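Leucine aminopeptidase 2, chloroplastic (PDB 5LHJ) acts as a metal-dependent aminopeptidase of the M17 family in the maturation of bottromycin, probably removing unsubstituted N-terminal amino acids from peptides. Local coordinates at residues 137-142 against 152-157; 228-233 against 347-352; 295-300 against 488-493; 394-399 against 457-462. All blocks are in the same frame, centred on the assembly; numbering follows the deposited sequence.

Interaction 1 (137-142 against 152-157)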
loop_
_atom_site.group_PDB
_atom_site.type_symbol
_atom_site.label_atom_id
_atom_site.label_comp_id
_atom_site.label_asym_id
_atom_site.label_seq_id
_atom_site.Cartn_x
_atom_site.Cartn_y
_atom_site.Cartn_z
ATOM N N LEU A 137 27.439 -31.522 -1.919
ATOM C CA LEU A 137 26.551 -30.350 -1.932
ATOM C C LEU A 137 25.955 -30.083 -3.317
ATOM O O LEU A 137 24.779 -29.691 -3.429
ATOM C CB LEU A 137 27.295 -29.116 -1.414
ATOM C CG LEU A 137 27.755 -29.187 0.039
ATOM C CD1 LEU A 137 28.605 -27.962 0.352
ATOM C CD2 LEU A 137 26.584 -29.326 0.992
ATOM N N GLY A 138 26.752 -30.299 -4.367
ATOM C CA GLY A 138 26.306 -30.097 -5.750
ATOM C C GLY A 138 25.369 -31.163 -6.297
ATOM O O GLY A 138 24.567 -30.879 -7.208
ATOM N N LEU A 139 25.454 -32.375 -5.743
ATOM C CA LEU A 139 24.558 -33.478 -6.111
ATOM C C LEU A 139 23.203 -33.455 -5.416
ATOM O O LEU A 139 22.283 -34.170 -5.822
ATOM C CB LEU A 139 25.201 -34.821 -5.812
ATOM C CG LEU A 139 26.194 -35.311 -6.849
ATOM C CD1 LEU A 139 26.870 -36.570 -6.320
ATOM C CD2 LEU A 139 25.499 -35.559 -8.193
ATOM N N TYR A 140 23.087 -32.649 -4.373
ATOM C CA TYR A 140 21.872 -32.576 -3.582
ATOM C C TYR A 140 20.615 -32.346 -4.422
ATOM O O TYR A 140 20.595 -31.481 -5.287
ATOM C CB TYR A 140 21.994 -31.467 -2.532
ATOM C CG TYR A 140 20.763 -31.337 -1.676
ATOM C CD1 TYR A 140 20.550 -32.207 -0.622
ATOM C CD2 TYR A 140 19.786 -30.379 -1.955
ATOM C CE1 TYR A 140 19.411 -32.123 0.151
ATOM C CE2 TYR A 140 18.645 -30.277 -1.186
ATOM C CZ TYR A 140 18.456 -31.167 -0.129
ATOM O OH TYR A 140 17.335 -31.092 0.645
ATOM N N ARG A 141 19.581 -33.147 -4.163
ATOM C CA ARG A 141 18.256 -32.933 -4.745
ATOM C C ARG A 141 17.221 -33.239 -3.686
ATOM O O ARG A 141 17.460 -34.062 -2.794
ATOM C CB ARG A 141 18.025 -33.816 -5.990
ATOM C CG ARG A 141 18.402 -35.280 -5.794
ATOM C CD ARG A 141 18.001 -36.226 -6.935
ATOM N NE ARG A 141 18.206 -35.694 -8.294
ATOM C CZ ARG A 141 18.210 -36.436 -9.415
ATOM N NH1 ARG A 141 18.021 -37.761 -9.384
ATOM N NH2 ARG A 141 18.400 -35.845 -10.597
ATOM N N TYR A 142 16.084 -32.561 -3.768
ATOM C CA TYR A 142 14.988 -32.799 -2.845
ATOM C C TYR A 142 13.751 -33.137 -3.676
ATOM O O TYR A 142 12.974 -32.262 -4.029
ATOM C CB TYR A 142 14.753 -31.608 -1.922
ATOM C CG TYR A 142 13.760 -31.935 -0.822
ATOM C CD1 TYR A 142 14.145 -32.694 0.282
ATOM C CD2 TYR A 142 12.435 -31.500 -0.891
ATOM C CE1 TYR A 142 13.240 -33.011 1.286
ATOM C CE2 TYR A 142 11.528 -31.800 0.114
ATOM C CZ TYR A 142 11.931 -32.563 1.185
ATOM O OH TYR A 142 11.036 -32.880 2.172
ATOM N N SER A 152 18.419 -40.678 -11.056
ATOM C CA SER A 152 19.835 -40.802 -10.724
ATOM C C SER A 152 20.398 -42.135 -11.216
ATOM O O SER A 152 20.322 -43.138 -10.499
ATOM C CB SER A 152 20.058 -40.671 -9.209
ATOM O OG SER A 152 21.395 -41.003 -8.846
ATOM N N PRO A 153 20.952 -42.153 -12.448
ATOM C CA PRO A 153 21.824 -43.264 -12.857
ATOM C C PRO A 153 23.162 -43.284 -12.097
ATOM O O PRO A 153 23.799 -44.340 -12.019
ATOM C CB PRO A 153 22.061 -43.013 -14.359
ATOM C CG PRO A 153 21.047 -41.997 -14.771
ATOM C CD PRO A 153 20.735 -41.193 -13.547
ATOM N N LEU A 154 23.566 -42.127 -11.550
ATOM C CA LEU A 154 24.833 -41.968 -10.822
ATOM C C LEU A 154 24.863 -42.758 -9.512
ATOM O O LEU A 154 24.135 -42.432 -8.566
ATOM C CB LEU A 154 25.108 -40.484 -10.527
ATOM C CG LEU A 154 26.522 -40.117 -10.054
ATOM C CD1 LEU A 154 27.561 -40.365 -11.137
ATOM C CD2 LEU A 154 26.570 -38.662 -9.619
ATOM N N ALA A 155 25.721 -43.780 -9.483
ATOM C CA ALA A 155 25.888 -44.683 -8.338
ATOM C C ALA A 155 27.119 -44.377 -7.461
ATOM O O ALA A 155 27.071 -44.607 -6.252
ATOM C CB ALA A 155 25.946 -46.126 -8.831
ATOM N N GLU A 156 28.207 -43.876 -8.059
ATOM C CA GLU A 156 29.454 -43.601 -7.337
ATOM C C GLU A 156 30.111 -42.284 -7.764
ATOM O O GLU A 156 30.322 -42.051 -8.958
ATOM C CB GLU A 156 30.461 -44.727 -7.577
ATOM C CG GLU A 156 30.061 -46.083 -7.013
ATOM C CD GLU A 156 31.137 -47.143 -7.204
ATOM O OE1 GLU A 156 32.116 -46.910 -7.955
ATOM O OE2 GLU A 156 31.002 -48.229 -6.596
ATOM N N VAL A 157 30.421 -41.439 -6.779
ATOM C CA VAL A 157 31.348 -40.321 -6.947
ATOM C C VAL A 157 32.601 -40.623 -6.134
ATOM O O VAL A 157 32.515 -40.922 -4.942
ATOM C CB VAL A 157 30.741 -38.986 -6.499
ATOM C CG1 VAL A 157 31.764 -37.853 -6.618
ATOM C CG2 VAL A 157 29.494 -38.686 -7.320
#
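Leu139 meets Leu154 and Val157 at the end of helix 124-139. Its CB points toward segment 152-157. CG stands anti to the carbonyl carbon (chi1 -81°), and the two methyls that follow it make the contact. CD1 lies 3.5 Å from CG2 of Val157 and 3.9 Å from CD2 of Leu154. CD2 turns to Leu154 alone and lies 3.6 Å from CD2 of that residue. Leu139 and Leu154 cross at about a right angle and meet at their methyls. Leu139 and Val157 run past each other in opposite directions.

The contact belongs to the N-terminal domain of the M17 family, which is of the macro-domain clan. Strand 156-159 is an outermost strand, within this chain, of a five-stranded mixed sheet. Glu156 pairs through its backbone with Leu110 of the neighbouring strand 109-112, and Val157 also rests on Leu112. Leu139 therefore packs the last turn of helix 124-139 against the edge of the sheet. On the helix side, the carbonyl of Leu137 accepts a hydrogen bond from Arg181 of the long helix 164-185.

Arg141 makes a second, more exposed approach. Its chain bends at chi3 (41°) and brings the guanidinium to Ser152. NH1 is 3.4 Å from the backbone N of Ser152, which lies at the edge of the guanidinium, in its plane. The same NH1 is 3.6 Å from CB of Ser152. Ser152 is poorly ordered and follows an unmodelled gap at 149-151, so its position is less certain than those of the two leucines.

Interaction 2 (228-233 against 347-352); sequences TAVGRG and RVVLAD
Val230 has CG1 anti to its backbone N (chi1 164°), which leaves CG2 beside that N. Val349 is turned alike (chi1 171°), and its CG2, likewise beside the backbone N, is the methyl that meets Val230. This methyl sits against the whole isopropyl group of Val230. It is 3.7 Å from CB of Val230, and 3.8 Å from both CG1 and CG2 of Val230. The two valines cross at about a right angle. Val348 adds a looser touch from the preceding position, with its CG1 4.1 Å from CG2 of Val230.

The contact joins two helices of the catalytic domain, 225-231 and 345-358, with CA of Val230 6.9 Å from CA of Val349. Asp352 OD2 also ties them, by bonding to the backbone N of Gly226. Helix 345-358 starts at Glu345, which binds both manganese ions where the metals are bound; none is present in this chain. The side chain of Val230 comes within about 4 Å of that of Glu345. Lys261, which binds one of those ions, has its side chain about 6 Å from that of Val349.

All three valines are buried and their contact is purely apolar. It gives close fit through shape but no directional bond.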
loop_
_atom_site.group_PDB
_atom_site.type_symbol
_atom_site.label_atom_id
_atom_site.label_comp_id
_atom_site.label_asym_id
_atom_site.label_seq_id
_atom_site.Cartn_x
_atom_site.Cartn_y
_atom_site.Cartn_z
ATOM N N THR A 228 5.695 -21.724 25.087
ATOM C CA THR A 228 4.293 -22.139 25.272
ATOM C C THR A 228 3.297 -21.026 24.852
ATOM O O THR A 228 2.290 -21.330 24.232
ATOM C CB THR A 228 4.029 -22.684 26.687
ATOM O OG1 THR A 228 4.443 -21.747 27.658
ATOM C CG2 THR A 228 4.814 -23.929 26.912
ATOM N N ALA A 229 3.616 -19.753 25.103
ATOM C CA ALA A 229 2.744 -18.632 24.668
ATOM C C ALA A 229 2.654 -18.488 23.153
ATOM O O ALA A 229 1.552 -18.347 22.585
ATOM C CB ALA A 229 3.217 -17.318 25.282
ATOM N N VAL A 230 3.817 -18.501 22.505
ATOM C CA VAL A 230 3.892 -18.372 21.051
ATOM C C VAL A 230 3.211 -19.566 20.374
ATOM O O VAL A 230 2.481 -19.393 19.418
ATOM C CB VAL A 230 5.352 -18.222 20.584
ATOM C CG1 VAL A 230 5.501 -18.472 19.084
ATOM C CG2 VAL A 230 5.874 -16.838 20.967
ATOM N N GLY A 231 3.431 -20.763 20.912
ATOM C CA GLY A 231 2.959 -21.985 20.288
ATOM C C GLY A 231 1.487 -22.299 20.481
ATOM O O GLY A 231 0.979 -23.219 19.856
ATOM N N ARG A 232 0.788 -21.568 21.347
ATOM C CA ARG A 232 -0.559 -21.992 21.742
ATOM C C ARG A 232 -1.654 -21.844 20.682
ATOM O O ARG A 232 -2.617 -22.614 20.700
ATOM C CB ARG A 232 -0.994 -21.314 23.032
ATOM C CG ARG A 232 -1.448 -19.887 22.915
ATOM C CD ARG A 232 -2.133 -19.485 24.215
ATOM N NE ARG A 232 -2.691 -18.139 24.181
ATOM C CZ ARG A 232 -2.001 -17.015 24.377
ATOM N NH1 ARG A 232 -0.675 -17.043 24.587
ATOM N NH2 ARG A 232 -2.641 -15.853 24.362
ATOM N N GLY A 233 -1.535 -20.863 19.784
ATOM C CA GLY A 233 -2.571 -20.670 18.749
ATOM C C GLY A 233 -2.732 -21.861 17.805
ATOM O O GLY A 233 -3.845 -22.238 17.417
ATOM N N ARG A 347 12.416 -14.272 19.111
ATOM C CA ARG A 347 13.194 -13.811 20.256
ATOM C C ARG A 347 12.514 -14.180 21.583
ATOM O O ARG A 347 13.182 -14.491 22.568
ATOM C CB ARG A 347 13.490 -12.307 20.159
ATOM C CG ARG A 347 12.300 -11.371 20.354
ATOM C CD ARG A 347 12.635 -9.974 19.836
ATOM N NE ARG A 347 12.741 -9.984 18.386
ATOM C CZ ARG A 347 13.020 -8.936 17.604
ATOM N NH1 ARG A 347 13.260 -7.727 18.105
ATOM N NH2 ARG A 347 13.062 -9.118 16.298
ATOM N N VAL A 348 11.187 -14.181 21.575
ATOM C CA VAL A 348 10.375 -14.511 22.748
ATOM C C VAL A 348 10.506 -16.007 23.095
ATOM O O VAL A 348 10.607 -16.362 24.261
ATOM C CB VAL A 348 8.891 -14.093 22.517
ATOM C CG1 VAL A 348 7.984 -14.555 23.649
ATOM C CG2 VAL A 348 8.787 -12.588 22.327
ATOM N N VAL A 349 10.523 -16.857 22.078
ATOM C CA VAL A 349 10.727 -18.295 22.246
ATOM C C VAL A 349 12.153 -18.596 22.771
ATOM O O VAL A 349 12.338 -19.397 23.696
ATOM C CB VAL A 349 10.470 -19.037 20.915
ATOM C CG1 VAL A 349 10.888 -20.485 21.006
ATOM C CG2 VAL A 349 9.000 -18.934 20.497
ATOM N N LEU A 350 13.157 -17.963 22.177
ATOM C CA LEU A 350 14.547 -18.188 22.556
ATOM C C LEU A 350 14.890 -17.726 23.972
ATOM O O LEU A 350 15.755 -18.324 24.607
ATOM C CB LEU A 350 15.490 -17.494 21.569
ATOM C CG LEU A 350 15.500 -18.037 20.136
ATOM C CD1 LEU A 350 16.253 -17.100 19.185
ATOM C CD2 LEU A 350 16.100 -19.410 20.119
ATOM N N ALA A 351 14.232 -16.662 24.446
ATOM C CA ALA A 351 14.559 -16.018 25.733
ATOM C C ALA A 351 14.724 -17.013 26.876
ATOM O O ALA A 351 15.786 -17.107 27.498
ATOM C CB ALA A 351 13.495 -14.990 26.085
ATOM N N ASP A 352 13.693 -17.812 27.121
ATOM C CA ASP A 352 13.718 -18.729 28.276
ATOM C C ASP A 352 14.710 -19.861 28.070
ATOM O O ASP A 352 15.306 -20.351 29.025
ATOM C CB ASP A 352 12.327 -19.298 28.540
ATOM C CG ASP A 352 11.291 -18.220 28.624
ATOM O OD1 ASP A 352 11.139 -17.657 29.723
ATOM O OD2 ASP A 352 10.666 -17.863 27.587
#

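Interaction 3 (295-300 against 488-493); sequences LTALPR and TLIETL
Leu298 and Leu493 meet through their methyl groups, and Leu298 has the most surface buried here. Its CB does not point at helix 486-498, but the end of the side chain comes nearer. CG is anti to the carbonyl carbon (chi1 -60°), and both methyls reach CD1 of Leu493. CD2 of Leu298 is 4.0 Å from that CD1, and CD1 of Leu298 is 4.2 Å from it. The two leucines cross at about a right angle. Leu303 lies beside both of them.

This is helix-helix packing inside the catalytic domain. It joins helix 286-301 to helix 486-498, near the C-terminus. Helix 286-301 is kinked at Pro299, just after Leu298.

Ile490, one turn earlier than Leu493, has the next largest share. Its chain extends (chi2 169°) and carries CD1 to Ala297, where it stops 3.7 Å from CB. The small methyl of Ala297 is consistent with the close approach of the helices, with CA of Ala297 7.8 Å from CA of Ile490. The same residues have further neighbours: Ala297 touches Ala176 of helix 164-185, and Leu298 touches Tyr245 of strand 239-245. Helix 486-498 is held to helix 394-407 by a salt bridge from Glu491 to Arg406.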
loop_
_atom_site.group_PDB
_atom_site.type_symbol
_atom_site.label_atom_id
_atom_site.label_comp_id
_atom_site.label_asym_id
_atom_site.label_seq_id
_atom_site.Cartn_x
_atom_site.Cartn_y
_atom_site.Cartn_z
ATOM N N LEU A 295 25.324 -31.209 15.462
ATOM C CA LEU A 295 25.426 -32.243 16.516
ATOM C C LEU A 295 25.584 -33.649 15.944
ATOM O O LEU A 295 26.387 -34.442 16.469
ATOM C CB LEU A 295 24.244 -32.182 17.485
ATOM C CG LEU A 295 24.447 -31.123 18.578
ATOM C CD1 LEU A 295 23.124 -30.580 19.067
ATOM C CD2 LEU A 295 25.261 -31.682 19.737
ATOM N N THR A 296 24.858 -33.961 14.869
ATOM C CA THR A 296 24.949 -35.295 14.238
ATOM C C THR A 296 26.324 -35.581 13.626
ATOM O O THR A 296 26.701 -36.740 13.475
ATOM C CB THR A 296 23.875 -35.560 13.136
ATOM O OG1 THR A 296 24.086 -34.720 11.979
ATOM C CG2 THR A 296 22.459 -35.413 13.681
ATOM N N ALA A 297 27.054 -34.543 13.236
ATOM C CA ALA A 297 28.393 -34.701 12.673
ATOM C C ALA A 297 29.499 -34.948 13.712
ATOM O O ALA A 297 30.580 -35.406 13.353
ATOM C CB ALA A 297 28.751 -33.469 11.854
ATOM N N LEU A 298 29.253 -34.630 14.975
ATOM C CA LEU A 298 30.321 -34.668 15.978
ATOM C C LEU A 298 30.844 -36.091 16.292
ATOM O O LEU A 298 32.052 -36.268 16.423
ATOM C CB LEU A 298 29.904 -33.946 17.258
ATOM C CG LEU A 298 29.564 -32.461 17.053
ATOM C CD1 LEU A 298 29.185 -31.811 18.374
ATOM C CD2 LEU A 298 30.692 -31.714 16.366
ATOM N N PRO A 299 29.949 -37.082 16.412
ATOM C CA PRO A 299 30.467 -38.443 16.700
ATOM C C PRO A 299 31.453 -38.963 15.648
ATOM O O PRO A 299 32.456 -39.577 16.011
ATOM C CB PRO A 299 29.196 -39.289 16.767
ATOM C CG PRO A 299 28.157 -38.323 17.255
ATOM C CD PRO A 299 28.485 -37.029 16.569
ATOM N N ARG A 300 31.200 -38.683 14.376
ATOM C CA ARG A 300 32.127 -39.068 13.295
ATOM C C ARG A 300 33.479 -38.382 13.406
ATOM O O ARG A 300 34.513 -39.009 13.174
ATOM C CB ARG A 300 31.518 -38.732 11.937
ATOM C CG ARG A 300 32.407 -38.964 10.710
ATOM C CD ARG A 300 32.688 -40.442 10.484
ATOM N NE ARG A 300 32.888 -40.739 9.057
ATOM C CZ ARG A 300 34.051 -41.019 8.459
ATOM N NH1 ARG A 300 35.205 -41.077 9.135
ATOM N NH2 ARG A 300 34.056 -41.252 7.146
ATOM N N THR A 488 29.923 -23.730 9.281
ATOM C CA THR A 488 30.494 -22.751 10.219
ATOM C C THR A 488 30.486 -23.275 11.665
ATOM O O THR A 488 31.489 -23.169 12.368
ATOM C CB THR A 488 29.792 -21.378 10.129
ATOM O OG1 THR A 488 30.004 -20.830 8.826
ATOM C CG2 THR A 488 30.333 -20.406 11.167
ATOM N N LEU A 489 29.371 -23.850 12.097
ATOM C CA LEU A 489 29.274 -24.411 13.443
ATOM C C LEU A 489 30.296 -25.526 13.652
ATOM O O LEU A 489 30.983 -25.554 14.668
ATOM C CB LEU A 489 27.878 -24.945 13.744
ATOM C CG LEU A 489 26.761 -23.929 14.002
ATOM C CD1 LEU A 489 25.466 -24.706 14.157
ATOM C CD2 LEU A 489 27.016 -23.039 15.211
ATOM N N ILE A 490 30.395 -26.436 12.687
ATOM C CA ILE A 490 31.362 -27.530 12.792
ATOM C C ILE A 490 32.793 -26.994 12.889
ATOM O O ILE A 490 33.552 -27.424 13.756
ATOM C CB ILE A 490 31.235 -28.537 11.627
ATOM C CG1 ILE A 490 29.894 -29.278 11.713
ATOM C CG2 ILE A 490 32.389 -29.545 11.648
ATOM C CD1 ILE A 490 29.563 -30.093 10.480
ATOM N N GLU A 491 33.162 -26.051 12.028
ATOM C CA GLU A 491 34.504 -25.463 12.102
ATOM C C GLU A 491 34.762 -24.680 13.407
ATOM O O GLU A 491 35.879 -24.710 13.947
ATOM C CB GLU A 491 34.789 -24.606 10.871
ATOM C CG GLU A 491 35.073 -25.425 9.629
ATOM C CD GLU A 491 36.418 -26.161 9.660
ATOM O OE1 GLU A 491 37.309 -25.816 10.461
ATOM O OE2 GLU A 491 36.588 -27.106 8.860
ATOM N N THR A 492 33.731 -24.012 13.925
ATOM C CA THR A 492 33.825 -23.332 15.220
ATOM C C THR A 492 34.087 -24.328 16.350
ATOM O O THR A 492 34.991 -24.133 17.172
ATOM C CB THR A 492 32.558 -22.520 15.510
ATOM O OG1 THR A 492 32.395 -21.540 14.477
ATOM C CG2 THR A 492 32.637 -21.826 16.847
ATOM N N LEU A 493 33.322 -25.409 16.364
ATOM C CA LEU A 493 33.484 -26.429 17.398
ATOM C C LEU A 493 34.868 -27.095 17.308
ATOM O O LEU A 493 35.472 -27.391 18.352
ATOM C CB LEU A 493 32.366 -27.461 17.307
ATOM C CG LEU A 493 30.967 -26.906 17.611
ATOM C CD1 LEU A 493 29.896 -27.878 17.158
ATOM C CD2 LEU A 493 30.788 -26.568 19.082
#

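Interaction 4 (394-399 against 457-462)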
loop_
_atom_site.group_PDB
_atom_site.type_symbol
_atom_site.label_atom_id
_atom_site.label_comp_id
_atom_site.label_asym_id
_atom_site.label_seq_id
_atom_site.Cartn_x
_atom_site.Cartn_y
_atom_site.Cartn_z
ATOM N N ASP A 394 35.410 -10.329 21.667
ATOM C CA ASP A 394 36.206 -10.195 20.444
ATOM C C ASP A 394 36.915 -11.492 20.045
ATOM O O ASP A 394 36.969 -11.824 18.857
ATOM C CB ASP A 394 37.233 -9.057 20.585
ATOM C CG ASP A 394 36.598 -7.670 20.562
ATOM O OD1 ASP A 394 35.428 -7.510 20.145
ATOM O OD2 ASP A 394 37.297 -6.707 20.961
ATOM N N ARG A 395 37.427 -12.243 21.022
ATOM C CA ARG A 395 38.107 -13.515 20.726
ATOM C C ARG A 395 37.137 -14.550 20.131
ATOM O O ARG A 395 37.489 -15.263 19.188
ATOM C CB ARG A 395 38.797 -14.101 21.964
ATOM C CG ARG A 395 40.027 -13.328 22.415
ATOM C CD ARG A 395 40.776 -14.067 23.520
ATOM N NE ARG A 395 41.406 -15.301 23.030
ATOM C CZ ARG A 395 42.562 -15.374 22.355
ATOM N NH1 ARG A 395 43.272 -14.280 22.052
ATOM N NH2 ARG A 395 43.022 -16.566 21.968
ATOM N N LEU A 396 35.923 -14.612 20.671
ATOM C CA LEU A 396 34.893 -15.488 20.120
ATOM C C LEU A 396 34.475 -15.045 18.716
ATOM O O LEU A 396 34.292 -15.883 17.832
ATOM C CB LEU A 396 33.681 -15.534 21.037
ATOM C CG LEU A 396 32.564 -16.501 20.672
ATOM C CD1 LEU A 396 33.058 -17.931 20.486
ATOM C CD2 LEU A 396 31.498 -16.424 21.753
ATOM N N ALA A 397 34.347 -13.736 18.506
ATOM C CA ALA A 397 34.049 -13.218 17.168
ATOM C C ALA A 397 35.076 -13.679 16.151
ATOM O O ALA A 397 34.703 -14.144 15.071
ATOM C CB ALA A 397 33.954 -11.697 17.153
ATOM N N GLN A 398 36.363 -13.566 16.486
ATOM C CA GLN A 398 37.394 -13.979 15.535
ATOM C C GLN A 398 37.334 -15.474 15.262
ATOM O O GLN A 398 37.514 -15.888 14.120
ATOM C CB GLN A 398 38.807 -13.554 15.950
ATOM C CG GLN A 398 39.851 -13.709 14.824
ATOM C CD GLN A 398 39.372 -13.223 13.434
ATOM O OE1 GLN A 398 39.023 -12.047 13.243
ATOM N NE2 GLN A 398 39.337 -14.140 12.463
ATOM N N THR A 399 37.047 -16.270 16.287
ATOM C CA THR A 399 36.933 -17.723 16.121
ATOM C C THR A 399 35.808 -18.073 15.148
ATOM O O THR A 399 36.010 -18.875 14.223
ATOM C CB THR A 399 36.700 -18.419 17.483
ATOM O OG1 THR A 399 37.837 -18.189 18.335
ATOM C CG2 THR A 399 36.482 -19.923 17.327
ATOM N N PRO A 457 30.230 -16.427 28.152
ATOM C CA PRO A 457 30.475 -15.990 26.775
ATOM C C PRO A 457 29.382 -16.470 25.835
ATOM O O PRO A 457 28.909 -17.607 25.959
ATOM C CB PRO A 457 31.819 -16.629 26.417
ATOM C CG PRO A 457 32.486 -16.870 27.716
ATOM C CD PRO A 457 31.400 -17.126 28.718
ATOM N N TRP A 458 28.983 -15.603 24.912
ATOM C CA TRP A 458 27.830 -15.865 24.063
ATOM C C TRP A 458 28.001 -15.240 22.695
ATOM O O TRP A 458 28.570 -14.152 22.568
ATOM C CB TRP A 458 26.568 -15.332 24.757
ATOM C CG TRP A 458 25.357 -15.089 23.894
ATOM C CD1 TRP A 458 24.458 -16.020 23.432
ATOM C CD2 TRP A 458 24.901 -13.821 23.422
ATOM N NE1 TRP A 458 23.479 -15.398 22.682
ATOM C CE2 TRP A 458 23.727 -14.045 22.673
ATOM C CE3 TRP A 458 25.378 -12.509 23.552
ATOM C CZ2 TRP A 458 23.023 -13.004 22.066
ATOM C CZ3 TRP A 458 24.670 -11.467 22.933
ATOM C CH2 TRP A 458 23.519 -11.728 22.202
ATOM N N ALA A 459 27.516 -15.953 21.680
ATOM C CA ALA A 459 27.401 -15.427 20.329
ATOM C C ALA A 459 26.028 -15.762 19.758
ATOM O O ALA A 459 25.436 -16.795 20.082
ATOM C CB ALA A 459 28.501 -15.985 19.424
ATOM N N HIS A 460 25.547 -14.878 18.886
ATOM C CA HIS A 460 24.240 -14.997 18.241
ATOM C C HIS A 460 24.439 -14.896 16.728
ATOM O O HIS A 460 25.063 -13.938 16.239
ATOM C CB HIS A 460 23.330 -13.890 18.782
ATOM C CG HIS A 460 22.153 -13.552 17.914
ATOM N ND1 HIS A 460 21.194 -14.475 17.552
ATOM C CD2 HIS A 460 21.766 -12.375 17.369
ATOM C CE1 HIS A 460 20.283 -13.889 16.797
ATOM N NE2 HIS A 460 20.597 -12.608 16.686
ATOM N N LEU A 461 23.926 -15.892 16.002
ATOM C CA LEU A 461 23.992 -15.918 14.540
ATOM C C LEU A 461 22.589 -15.726 13.972
ATOM O O LEU A 461 21.731 -16.574 14.179
ATOM C CB LEU A 461 24.552 -17.254 14.050
ATOM C CG LEU A 461 25.913 -17.722 14.552
ATOM C CD1 LEU A 461 26.396 -18.949 13.772
ATOM C CD2 LEU A 461 26.928 -16.631 14.436
ATOM N N ASP A 462 22.358 -14.611 13.282
ATOM C CA ASP A 462 21.062 -14.329 12.660
ATOM C C ASP A 462 21.192 -14.694 11.181
ATOM O O ASP A 462 21.896 -14.013 10.437
ATOM C CB ASP A 462 20.674 -12.864 12.864
ATOM C CG ASP A 462 19.232 -12.541 12.426
ATOM O OD1 ASP A 462 18.561 -13.343 11.722
ATOM O OD2 ASP A 462 18.764 -11.438 12.795
#
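Leu396 packs on Ala459 through its CD2 methyl, an apolar contact. Its CB points toward strand 458-462. With CG anti to the backbone N (chi1 -175°), the side chain reaches across to the strand and CD2 does the touching. CD2 lies 3.8 Å from CB of Ala459, which points back at the helix. Leu396 also touches Leu367 of the neighbouring strand 367-372, so its side chain rests on two adjacent strands.

The second kind is a methyl against the backbone. CD2 of Leu396 is 3.8 Å from O of Trp458, and equally close to the carbonyl carbon of that residue. This is van der Waals contact. The carbonyl oxygen has a polar partner in Thr391, whose OG1 bonds to it.

Helix 394-407 here covers one face of the mixed sheet of the catalytic domain. Strand 458-462 runs parallel to 367-372 on one side and antiparallel to 386-390 on the other. CA of Leu396 is 7.5 Å from CA of Ala459.

Polar bonds to other residues fix each element. The CB of Trp458 points away from the helix, and its NE1 bonds to OD2 of Asp370. His460 ND1 bonds to OD1 of the same Asp370. On the helix, Asp393 OD1 bonds to the backbone N of Leu396 near the start of the helix, and Asp394 forms a salt bridge with Arg413 of strand 410-413.

How the interactions relate
Interaction 1 comes first along the chain and closes before the others open. It lies in the N-terminal domain, and its centre is 39 Å from that of interaction 2, on the other side of the chain's centre. The other three fall in the catalytic domain. Interactions 2 and 3 cross along the chain, while interaction 4 is nested within the loop closed by interaction 3. Interactions 3 and 4 are neighbours, with centres 16 Å apart and nearest atoms about 4 Å apart. Helix 394-407, used in interaction 4, also packs on helix 486-498 of interaction 3. Interaction 2 is the one beside the manganese ligands. Interactions 2 to 4 bring sequence-distant segments together within the catalytic domain; interaction 1 is a local contact.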